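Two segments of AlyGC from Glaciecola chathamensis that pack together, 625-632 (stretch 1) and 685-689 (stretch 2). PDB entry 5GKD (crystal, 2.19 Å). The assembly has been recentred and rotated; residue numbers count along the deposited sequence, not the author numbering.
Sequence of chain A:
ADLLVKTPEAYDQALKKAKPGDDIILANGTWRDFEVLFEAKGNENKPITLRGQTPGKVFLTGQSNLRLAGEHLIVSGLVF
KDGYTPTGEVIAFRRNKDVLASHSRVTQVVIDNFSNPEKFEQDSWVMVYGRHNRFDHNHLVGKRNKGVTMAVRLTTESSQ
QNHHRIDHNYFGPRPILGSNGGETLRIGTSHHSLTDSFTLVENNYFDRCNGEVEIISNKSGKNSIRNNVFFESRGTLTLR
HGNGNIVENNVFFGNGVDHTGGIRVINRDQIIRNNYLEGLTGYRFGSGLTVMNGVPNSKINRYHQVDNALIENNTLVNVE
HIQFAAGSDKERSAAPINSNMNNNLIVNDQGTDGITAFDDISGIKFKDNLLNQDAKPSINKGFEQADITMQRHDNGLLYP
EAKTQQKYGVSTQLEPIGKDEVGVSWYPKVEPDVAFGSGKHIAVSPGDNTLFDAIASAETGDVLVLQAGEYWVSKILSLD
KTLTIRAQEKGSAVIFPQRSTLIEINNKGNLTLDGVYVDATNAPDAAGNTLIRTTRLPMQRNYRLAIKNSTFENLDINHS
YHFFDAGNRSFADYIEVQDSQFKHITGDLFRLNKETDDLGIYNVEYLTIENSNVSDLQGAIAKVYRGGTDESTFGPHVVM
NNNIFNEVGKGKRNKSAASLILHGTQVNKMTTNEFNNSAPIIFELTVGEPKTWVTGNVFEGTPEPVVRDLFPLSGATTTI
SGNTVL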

ATOM      1  N   TYR A 625       0.924  -9.768  13.516  1.00 20.17           N
ATOM      2  CA  TYR A 625       1.667  -8.710  14.178  1.00 18.24           C
ATOM      3  C   TYR A 625       0.731  -7.581  14.581  1.00 20.30           C
ATOM      4  O   TYR A 625      -0.061  -7.104  13.769  1.00 21.17           O
ATOM      5  N   ARG A 626       0.817  -7.173  15.838  1.00 18.70           N
ATOM      6  CA  ARG A 626       0.148  -5.971  16.327  1.00 18.09           C
ATOM      7  C   ARG A 626       1.159  -5.261  17.211  1.00 20.23           C
ATOM      8  O   ARG A 626       1.460  -5.732  18.313  1.00 22.11           O
ATOM      9  N   GLY A 627       1.690  -4.150  16.734  1.00 19.94           N
ATOM     10  CA  GLY A 627       2.762  -3.471  17.424  1.00 20.84           C
ATOM     11  C   GLY A 627       2.336  -2.231  18.189  1.00 23.70           C
ATOM     12  O   GLY A 627       1.298  -1.619  17.926  1.00 25.04           O
ATOM     13  N   GLY A 628       3.191  -1.844  19.120  1.00 21.76           N
ATOM     14  CA  GLY A 628       2.940  -0.709  19.965  1.00 22.78           C
ATOM     15  C   GLY A 628       2.358  -1.111  21.306  1.00 25.65           C
ATOM     16  O   GLY A 628       2.409  -2.260  21.739  1.00 25.08           O
ATOM     17  N   THR A 629       1.782  -0.119  21.965  1.00 26.23           N
ATOM     18  CA  THR A 629       1.378  -0.233  23.355  1.00 26.30           C
ATOM     19  C   THR A 629      -0.100   0.096  23.529  1.00 24.13           C
ATOM     20  O   THR A 629      -0.519   0.497  24.612  1.00 26.11           O
ATOM     21  N   ASP A 630      -0.899  -0.088  22.489  1.00 20.67           N
ATOM     22  CA  ASP A 630      -2.327   0.183  22.599  1.00 25.71           C
ATOM     23  C   ASP A 630      -3.041  -0.897  23.402  1.00 20.51           C
ATOM     24  O   ASP A 630      -2.767  -2.091  23.269  1.00 21.83           O
ATOM     25  N   GLU A 631      -3.980  -0.470  24.218  1.00 19.93           N
ATOM     26  CA  GLU A 631      -4.832  -1.382  24.968  1.00 23.10           C
ATOM     27  C   GLU A 631      -6.303  -1.132  24.657  1.00 21.92           C
ATOM     28  O   GLU A 631      -7.168  -1.269  25.518  1.00 22.47           O
ATOM     29  N   SER A 632      -6.606  -0.794  23.411  1.00 20.01           N
ATOM     30  CA  SER A 632      -7.956  -0.428  23.029  1.00 21.00           C
ATOM     31  C   SER A 632      -8.713  -1.512  22.289  1.00 18.81           C
ATOM     32  O   SER A 632      -9.847  -1.259  21.865  1.00 24.42           O
ATOM     33  N   LEU A 685       5.151 -11.357  23.142  1.00 24.63           N
ATOM     34  CA  LEU A 685       4.083 -10.781  23.917  1.00 29.00           C
ATOM     35  C   LEU A 685       4.269  -9.309  24.217  1.00 27.74           C
ATOM     36  O   LEU A 685       5.321  -8.915  24.589  1.00 29.68           O
ATOM     37  N   THR A 686       3.226  -8.513  24.027  1.00 24.76           N
ATOM     38  CA  THR A 686       3.262  -7.080  24.278  1.00 24.63           C
ATOM     39  C   THR A 686       2.417  -6.692  25.488  1.00 31.20           C
ATOM     40  O   THR A 686       2.184  -7.477  26.336  1.00 35.89           O
ATOM     41  N   VAL A 687       1.946  -5.469  25.536  1.00 29.42           N
ATOM     42  CA  VAL A 687       1.119  -4.998  26.602  1.00 26.53           C
ATOM     43  C   VAL A 687      -0.274  -5.628  26.614  1.00 26.66           C
ATOM     44  O   VAL A 687      -0.646  -6.331  25.728  1.00 27.98           O
ATOM     45  N   GLY A 688      -1.019  -5.338  27.656  1.00 24.43           N
ATOM     46  CA  GLY A 688      -2.370  -5.791  27.851  1.00 23.97           C
ATOM     47  C   GLY A 688      -2.659  -7.160  28.398  1.00 25.77           C
ATOM     48  O   GLY A 688      -3.692  -7.671  28.164  1.00 23.47           O
ATOM     49  N   GLU A 689      -1.705  -7.734  29.114  1.00 27.95           N
ATOM     50  CA  GLU A 689      -1.821  -9.023  29.784  1.00 24.79           C
ATOM     51  C   GLU A 689      -2.421 -10.105  28.858  1.00 23.54           C
ATOM     52  O   GLU A 689      -3.470 -10.652  29.151  1.00 24.49           O
TER

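The two segments meet as irregular loops, burying 288 Å² in total, and no direct hydrogen bond joins them; apolar contacts around one valine and a set of bridging waters hold them together. Leu-685, at the start of stretch 2, lies out of reach of stretch 1 (chi1 m, chi2 t).

Contact begins at Thr-686, which is buried and directs its CA-to-CB bond toward stretch 1. Its p rotamer places OG1 3.6 Å from Arg-626 NH2, too far for a hydrogen bond, and the hydroxyl instead engages water 1. Thr-686 OG1 donates to this water over 3.0 Å, and the water in turn donates to Arg-626 O (2.8 Å) and Gly-628 O (2.7 Å), so that one solvent molecule ties the threonine to two carbonyls of the opposing loop. Gly-628 O also approaches Thr-686 CB at 4.2 Å.

Val-687 contributes the largest covered area, 84 Å², and also points toward stretch 1. With chi1 in m, its CG2 packs 3.6 Å from Thr-629 CA and 3.8 Å from Asp-630 O, while Glu-631 CG lies 4.1 Å from the same methyl. Val-687 CG1 faces the methyl of Thr-629 (chi1 p), with CG1 and Thr-629 CG2 4.2 Å apart. The valine therefore rests on backbone as much as on side chains, its CG2 methyl touching each residue from Gly-628 to Glu-631.

The carbonyl of Val-687 faces the side chain of Arg-626, extended through chi1 and chi2 (both t) and bent at chi3 (p), whose CA-to-CB bond runs sideways but whose end comes nearer. Val-687 O sits at the edge of the guanidinium, near its plane, yet 3.9 Å from Arg-626 NH2, and two waters, set to the sides of this line, bridge the pair. Water 2 accepts a weak bond from Arg-626 NH2 (3.0 Å) and donates to Val-687 O (3.0 Å). Water 3 accepts from Arg-626 NH2 at 2.8 Å and lies 2.9 Å from Asp-630 O and 3.0 Å from Val-687 O. Within stretch 1, Arg-626 NH1 donates to Asp-630 O (3.0 Å), an anchor that helps hold the guanidinium in place.

Gly-688 has a positive phi of 82°, which favours glycine. Glu-631 (chi1 m, chi2 t) brings OE2 to 3.8 Å from Gly-688 CA, and water 4 links the pair, accepting from Gly-688 N (3.0 Å) and donating to Glu-631 OE2 (3.2 Å). Glu-689 (chi1 m, chi2 t) ends the stretch without contact, its CA-to-CB bond directed sideways.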

ATOM      1  CB  TYR A 625       2.782  -8.199  13.247  1.00 18.90           C
ATOM      2  CG  TYR A 625       3.680  -7.152  13.850  1.00 19.15           C
ATOM      3  CD1 TYR A 625       3.318  -5.806  13.859  1.00 17.17           C
ATOM      4  CD2 TYR A 625       4.911  -7.501  14.371  1.00 21.27           C
ATOM      5  CE1 TYR A 625       4.145  -4.851  14.405  1.00 20.26           C
ATOM      6  CE2 TYR A 625       5.747  -6.564  14.909  1.00 18.08           C
ATOM      7  CZ  TYR A 625       5.366  -5.240  14.931  1.00 21.46           C
ATOM      8  OH  TYR A 625       6.216  -4.327  15.482  1.00 18.95           O
ATOM      9  CB  ARG A 626      -1.135  -6.294  17.109  1.00 20.50           C
ATOM     10  CG  ARG A 626      -1.850  -5.053  17.673  1.00 17.82           C
ATOM     11  CD  ARG A 626      -3.014  -5.409  18.614  1.00 17.46           C
ATOM     12  NE  ARG A 626      -2.577  -6.027  19.870  1.00 20.60           N
ATOM     13  CZ  ARG A 626      -2.489  -5.389  21.031  1.00 20.61           C
ATOM     14  NH1 ARG A 626      -2.829  -4.118  21.104  1.00 19.73           N
ATOM     15  NH2 ARG A 626      -2.061  -6.022  22.117  1.00 20.80           N
ATOM     16  CB  THR A 629       2.252   0.667  24.230  1.00 26.61           C
ATOM     17  OG1 THR A 629       2.158   2.010  23.768  1.00 29.74           O
ATOM     18  CG2 THR A 629       3.705   0.264  24.123  1.00 33.79           C
ATOM     19  CB  ASP A 630      -2.959   0.299  21.216  1.00 22.68           C
ATOM     20  CG  ASP A 630      -4.451   0.512  21.282  1.00 22.74           C
ATOM     21  OD1 ASP A 630      -4.850   1.638  21.623  1.00 22.11           O
ATOM     22  OD2 ASP A 630      -5.226  -0.435  20.997  1.00 19.62           O
ATOM     23  CB  GLU A 631      -4.563  -1.265  26.465  1.00 20.39           C
ATOM     24  CG  GLU A 631      -3.123  -1.569  26.854  1.00 21.44           C
ATOM     25  CD  GLU A 631      -2.846  -1.296  28.325  1.00 24.80           C
ATOM     26  OE1 GLU A 631      -2.483  -0.146  28.651  1.00 27.90           O
ATOM     27  OE2 GLU A 631      -2.998  -2.231  29.147  1.00 24.41           O
ATOM     28  CB  SER A 632      -7.922   0.829  22.169  1.00 18.88           C
ATOM     29  OG  SER A 632      -7.270   1.866  22.852  1.00 20.00           O
ATOM     30  CB  LEU A 685       3.910 -11.572  25.199  1.00 30.45           C
ATOM     31  CG  LEU A 685       3.622 -13.036  24.999  1.00 31.58           C
ATOM     32  CD1 LEU A 685       3.825 -13.814  26.262  1.00 35.54           C
ATOM     33  CD2 LEU A 685       2.263 -13.295  24.379  1.00 26.82           C
ATOM     34  CB  THR A 686       2.758  -6.280  23.066  1.00 25.69           C
ATOM     35  OG1 THR A 686       1.395  -6.572  22.843  1.00 24.29           O
ATOM     36  CG2 THR A 686       3.539  -6.603  21.831  1.00 23.92           C
ATOM     37  CB  VAL A 687       0.956  -3.471  26.521  1.00 30.41           C
ATOM     38  CG1 VAL A 687       2.290  -2.803  26.565  1.00 37.99           C
ATOM     39  CG2 VAL A 687       0.282  -3.078  25.232  1.00 31.37           C
ATOM     40  CB  GLU A 689      -2.634  -8.895  31.068  1.00 28.41           C
ATOM     41  CG  GLU A 689      -2.046  -7.868  32.057  1.00 26.57           C
ATOM     42  CD  GLU A 689      -2.898  -7.647  33.304  1.00 28.64           C
ATOM     43  OE1 GLU A 689      -4.021  -7.114  33.198  1.00 35.47           O
ATOM     44  OE2 GLU A 689      -2.441  -7.984  34.404  1.00 28.57           O
TER
HETATM   45  O   HOH W   1       1.080  -4.409  20.752  1.00 18.80           O
HETATM   46  O   HOH W   2      -1.104  -8.455  23.650  1.00 24.49           O
HETATM   47  O   HOH W   3      -2.786  -4.704  24.511  1.00 27.66           O
HETATM   48  O   HOH W   4      -0.101  -3.530  29.839  1.00 40.74           O